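Local coordinates for protein Rep (Escherichia coli, PDB 3VW4) that initiates plasmid ColE2-P9 replication as an initiator-primase, this chain being the DNA-binding domain that recognises and unwinds the replication origin, at residues R9-H12 and L13-V17. Numbering follows the deposited sequence.
With SO4 (sulfate ion), chain G; nucleotides of chain D.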
ATOM      1  N   ARG A   9      11.208 -18.004  17.224  1.00 12.34           N
ATOM      2  CA  ARG A   9      11.676 -16.649  17.134  1.00 10.88           C
ATOM      3  C   ARG A   9      12.011 -16.365  15.674  1.00  9.69           C
ATOM      4  O   ARG A   9      11.703 -15.270  15.142  1.00  9.16           O
ATOM      5  CB  ARG A   9      12.844 -16.468  18.039  1.00 10.90           C
ATOM      6  CG  ARG A   9      12.462 -16.552  19.482  1.00 11.55           C
ATOM      7  CD  ARG A   9      13.722 -16.644  20.289  1.00 12.00           C
ATOM      8  NE  ARG A   9      14.164 -18.026  20.324  1.00 12.24           N
ATOM      9  CZ  ARG A   9      15.260 -18.491  20.938  1.00 13.04           C
ATOM     10  NH1 ARG A   9      16.106 -17.687  21.625  1.00 13.68           N
ATOM     11  NH2 ARG A   9      15.498 -19.794  20.884  1.00 13.44           N
ATOM     12  N   ASN A  10      12.557 -17.364  14.991  1.00  9.30           N
ATOM     13  CA  ASN A  10      12.825 -17.184  13.590  1.00  8.50           C
ATOM     14  C   ASN A  10      11.561 -16.697  12.867  1.00  8.11           C
ATOM     15  O   ASN A  10      11.560 -15.625  12.243  1.00  7.56           O
ATOM     16  CB  ASN A  10      13.460 -18.413  12.961  1.00  9.06           C
ATOM     17  CG  ASN A  10      13.863 -18.163  11.535  1.00  8.77           C
ATOM     18  OD1 ASN A  10      12.986 -17.915  10.646  1.00  8.53           O
ATOM     19  ND2 ASN A  10      15.167 -18.217  11.270  1.00  9.01           N
ATOM     20  N   TYR A  11      10.493 -17.462  12.965  1.00  8.63           N
ATOM     21  CA  TYR A  11       9.195 -17.077  12.434  1.00  8.85           C
ATOM     22  C   TYR A  11       8.871 -15.603  12.713  1.00  8.55           C
ATOM     23  O   TYR A  11       8.615 -14.753  11.856  1.00  8.25           O
ATOM     24  CB  TYR A  11       8.126 -17.984  13.053  1.00  9.87           C
ATOM     25  CG  TYR A  11       6.712 -17.815  12.530  1.00 10.62           C
ATOM     26  CD1 TYR A  11       5.862 -16.809  13.025  1.00 11.02           C
ATOM     27  CD2 TYR A  11       6.205 -18.667  11.566  1.00 11.47           C
ATOM     28  CE1 TYR A  11       4.569 -16.640  12.547  1.00 12.15           C
ATOM     29  CE2 TYR A  11       4.919 -18.501  11.075  1.00 12.64           C
ATOM     30  CZ  TYR A  11       4.112 -17.490  11.561  1.00 12.97           C
ATOM     31  OH  TYR A  11       2.817 -17.380  11.079  1.00 14.61           O
ATOM     32  N   HIS A  12       8.898 -15.308  13.959  1.00  8.99           N
ATOM     33  CA  HIS A  12       8.443 -14.054  14.384  1.00  9.50           C
ATOM     34  C   HIS A  12       9.266 -12.986  13.738  1.00  8.86           C
ATOM     35  O   HIS A  12       8.731 -11.974  13.257  1.00  9.24           O
ATOM     36  CB  HIS A  12       8.624 -14.024  15.861  1.00 10.25           C
ATOM     37  CG  HIS A  12       8.376 -12.716  16.417  1.00 11.15           C
ATOM     38  ND1 HIS A  12       9.405 -11.856  16.766  1.00 11.14           N
ATOM     39  CD2 HIS A  12       7.187 -12.044  16.609  1.00 12.42           C
ATOM     40  CE1 HIS A  12       8.866 -10.716  17.222  1.00 12.37           C
ATOM     41  NE2 HIS A  12       7.501 -10.833  17.111  1.00 13.23           N
ATOM     42  N   LEU A  13      10.574 -13.166  13.721  1.00  8.19           N
ATOM     43  CA  LEU A  13      11.377 -12.216  13.011  1.00  7.73           C
ATOM     44  C   LEU A  13      11.065 -12.219  11.504  1.00  7.48           C
ATOM     45  O   LEU A  13      10.937 -11.158  10.928  1.00  7.50           O
ATOM     46  CB  LEU A  13      12.850 -12.455  13.270  1.00  7.44           C
ATOM     47  CG  LEU A  13      13.626 -11.772  14.395  1.00  8.00           C
ATOM     48  CD1 LEU A  13      12.879 -10.873  15.368  1.00  8.81           C
ATOM     49  CD2 LEU A  13      14.346 -12.857  15.110  1.00  8.27           C
ATOM     50  N   PHE A  14      10.951 -13.378  10.848  1.00  7.63           N
ATOM     51  CA  PHE A  14      10.756 -13.411   9.390  1.00  7.58           C
ATOM     52  C   PHE A  14       9.440 -12.762   9.063  1.00  8.18           C
ATOM     53  O   PHE A  14       9.289 -12.070   8.129  1.00  8.10           O
ATOM     54  CB  PHE A  14      10.771 -14.868   8.919  1.00  8.25           C
ATOM     55  CG  PHE A  14      10.326 -15.052   7.494  1.00  8.67           C
ATOM     56  CD1 PHE A  14      11.134 -14.667   6.434  1.00  8.45           C
ATOM     57  CD2 PHE A  14       9.087 -15.558   7.205  1.00  9.46           C
ATOM     58  CE1 PHE A  14      10.713 -14.824   5.118  1.00  9.03           C
ATOM     59  CE2 PHE A  14       8.677 -15.683   5.896  1.00 10.10           C
ATOM     60  CZ  PHE A  14       9.484 -15.324   4.845  1.00  9.87           C
ATOM     61  N   GLU A  15       8.439 -12.977   9.868  1.00  9.42           N
ATOM     62  CA  GLU A  15       7.078 -12.410   9.567  1.00 10.67           C
ATOM     63  C   GLU A  15       7.042 -10.898   9.752  1.00 11.29           C
ATOM     64  O   GLU A  15       6.539 -10.203   8.894  1.00 12.04           O
ATOM     65  CB  GLU A  15       5.979 -13.071  10.462  1.00 11.43           C
ATOM     66  CG  GLU A  15       5.674 -14.494  10.105  1.00 11.73           C
ATOM     67  CD  GLU A  15       4.947 -14.557   8.776  1.00 12.68           C
ATOM     68  OE1 GLU A  15       3.833 -13.950   8.696  1.00 13.84           O
ATOM     69  OE2 GLU A  15       5.465 -15.184   7.818  1.00 12.23           O
ATOM     70  N   LYS A  16       7.512 -10.401  10.908  1.00 12.06           N
ATOM     71  CA  LYS A  16       7.577  -8.966  11.202  1.00 13.02           C
ATOM     72  C   LYS A  16       8.295  -8.218  10.081  1.00 11.77           C
ATOM     73  O   LYS A  16       7.707  -7.430   9.379  1.00 12.43           O
ATOM     74  CB  LYS A  16       8.365  -8.762  12.482  1.00 14.20           C
ATOM     75  CG  LYS A  16       7.528  -8.345  13.638  1.00 17.48           C
ATOM     76  CD  LYS A  16       7.141  -6.902  13.483  1.00 20.81           C
ATOM     77  CE  LYS A  16       6.618  -6.343  14.810  1.00 24.79           C
ATOM     78  NZ  LYS A  16       5.114  -6.247  14.858  1.00 28.27           N
ATOM     79  N   VAL A  17       9.556  -8.523   9.896  1.00 10.13           N
ATOM     80  CA  VAL A  17      10.376  -7.832   8.957  1.00  9.46           C
ATOM     81  C   VAL A  17       9.895  -7.960   7.469  1.00  9.39           C
ATOM     82  O   VAL A  17      10.041  -7.008   6.667  1.00  9.31           O
ATOM     83  CB  VAL A  17      11.840  -8.308   9.126  1.00  8.56           C
ATOM     84  CG1 VAL A  17      12.737  -7.850   8.002  1.00  7.97           C
ATOM     85  CG2 VAL A  17      12.389  -7.839  10.441  1.00  9.01           C
TER
HETATM   86  S   SO4 G 301      12.422 -21.201  19.651  1.00 10.21           S
HETATM   87  O1  SO4 G 301      11.596 -21.878  18.576  1.00  9.59           O
HETATM   88  O2  SO4 G 301      13.667 -21.866  20.056  1.00 10.17           O
HETATM   89  O3  SO4 G 301      12.680 -19.744  19.206  1.00 11.19           O
HETATM   90  O4  SO4 G 301      11.785 -20.972  20.979  1.00 11.15           O
ATOM     91  P    DG D   1      11.780 -19.547   0.571  1.00 94.13           P
ATOM     92  OP1  DG D   1      12.779 -20.664   0.730  1.00 73.72           O
ATOM     93  OP2  DG D   1      12.146 -18.291  -0.212  1.00 63.09           O
ATOM     94  O5'  DG D   1      10.259 -20.021   0.327  1.00 56.73           O
ATOM     95  C5'  DG D   1       9.623 -21.099   1.046  1.00 28.00           C
ATOM     96  C4'  DG D   1       8.887 -20.583   2.261  1.00 19.14           C
ATOM     97  O4'  DG D   1       9.822 -20.303   3.323  1.00 14.96           O
ATOM     98  C3'  DG D   1       8.040 -19.320   2.082  1.00 14.61           C
ATOM     99  O3'  DG D   1       6.677 -19.656   2.349  1.00 11.58           O
ATOM    100  C2'  DG D   1       8.499 -18.371   3.186  1.00 12.82           C
ATOM    101  C1'  DG D   1       9.407 -19.182   4.084  1.00 12.14           C
ATOM    102  N9   DG D   1      10.621 -18.504   4.512  1.00 11.29           N
ATOM    103  C8   DG D   1      11.610 -18.004   3.699  1.00 11.04           C
ATOM    104  N7   DG D   1      12.629 -17.529   4.362  1.00 10.06           N
ATOM    105  C5   DG D   1      12.313 -17.772   5.694  1.00 10.58           C
ATOM    106  C6   DG D   1      13.011 -17.427   6.885  1.00 10.48           C
ATOM    107  O6   DG D   1      14.107 -16.876   7.005  1.00 11.08           O
ATOM    108  N1   DG D   1      12.327 -17.836   8.016  1.00 10.52           N
ATOM    109  C2   DG D   1      11.109 -18.467   8.013  1.00 11.36           C
ATOM    110  N2   DG D   1      10.607 -18.770   9.223  1.00 11.62           N
ATOM    111  N3   DG D   1      10.422 -18.752   6.916  1.00 10.31           N
ATOM    112  C4   DG D   1      11.092 -18.405   5.800  1.00 10.72           C
ATOM    113  P    DA D   2       5.586 -19.154   1.339  1.00 11.13           P
ATOM    114  OP1  DA D   2       4.360 -19.830   1.727  1.00 10.96           O
ATOM    115  OP2  DA D   2       6.276 -19.389   0.020  1.00 10.40           O
ATOM    116  O5'  DA D   2       5.153 -17.599   1.412  1.00  9.41           O
ATOM    117  C5'  DA D   2       4.822 -16.900   2.644  1.00  7.70           C
ATOM    118  C4'  DA D   2       4.560 -15.427   2.363  1.00  7.25           C
ATOM    119  O4'  DA D   2       5.786 -14.639   2.297  1.00  6.99           O
ATOM    120  C3'  DA D   2       3.874 -15.104   1.045  1.00  6.62           C
ATOM    121  O3'  DA D   2       3.374 -13.806   1.193  1.00  6.30           O
ATOM    122  C2'  DA D   2       5.055 -15.076   0.090  1.00  6.72           C
ATOM    123  C1'  DA D   2       6.147 -14.423   0.928  1.00  6.36           C
ATOM    124  N9   DA D   2       7.525 -14.887   0.765  1.00  5.88           N
ATOM    125  C8   DA D   2       8.032 -16.085   0.341  1.00  5.63           C
ATOM    126  N7   DA D   2       9.344 -16.143   0.367  1.00  5.19           N
ATOM    127  C5   DA D   2       9.720 -14.925   0.913  1.00  5.16           C
ATOM    128  C6   DA D   2      10.969 -14.395   1.276  1.00  5.10           C
ATOM    129  N6   DA D   2      12.135 -15.027   1.093  1.00  4.92           N
ATOM    130  N1   DA D   2      10.991 -13.149   1.797  1.00  5.18           N
ATOM    131  C2   DA D   2       9.838 -12.490   1.930  1.00  5.14           C
ATOM    132  N3   DA D   2       8.605 -12.892   1.658  1.00  5.36           N
ATOM    133  C4   DA D   2       8.613 -14.140   1.162  1.00  5.51           C
TER
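Leu-13 N donates to Arg-9 O at 2.8 Å, starting a run of i to i+4 bonds that Phe-14, Glu-15 and Lys-16 continue: one unbroken alpha helix, part of helix 7-24 in the DNA-binding domain. Its DNA-facing side carries Asn-10 and Phe-14, one turn apart. As a pure acceptor, Asn-10 OD1 suits guanine's pairing edge, taking N1 of DG1 of chain D at 2.7 Å and N2 of the same base at 2.9 Å, while ND2 bonds Glu-58. Using that edge is consistent with a base taken from its duplex partner. Phe-14, with CG anti to the backbone N (chi1 169°), lays its flat ring face over the same guanine, DG1 C4 being 3.4 Å above the ring plane. An alanine here would still hold the helix bond but would probably leave the guanine face without its aromatic support and freer to tilt. Leu-13, buried and aliphatic, packs instead against Tyr-46 of helix 32-49 and Leu-54. Arg-9, cationic and long, grips a sulfate, probably from the crystallisation liquor, with NE and NH2 of its guanidinium, and its backbone N adds a third bond. On another side, Glu-15, whose carboxylate pairs with Arg-18, lends its aliphatic stem to a CH-pi contact: CG sits 3.7 Å from the Tyr-11 ring centroid, over its face.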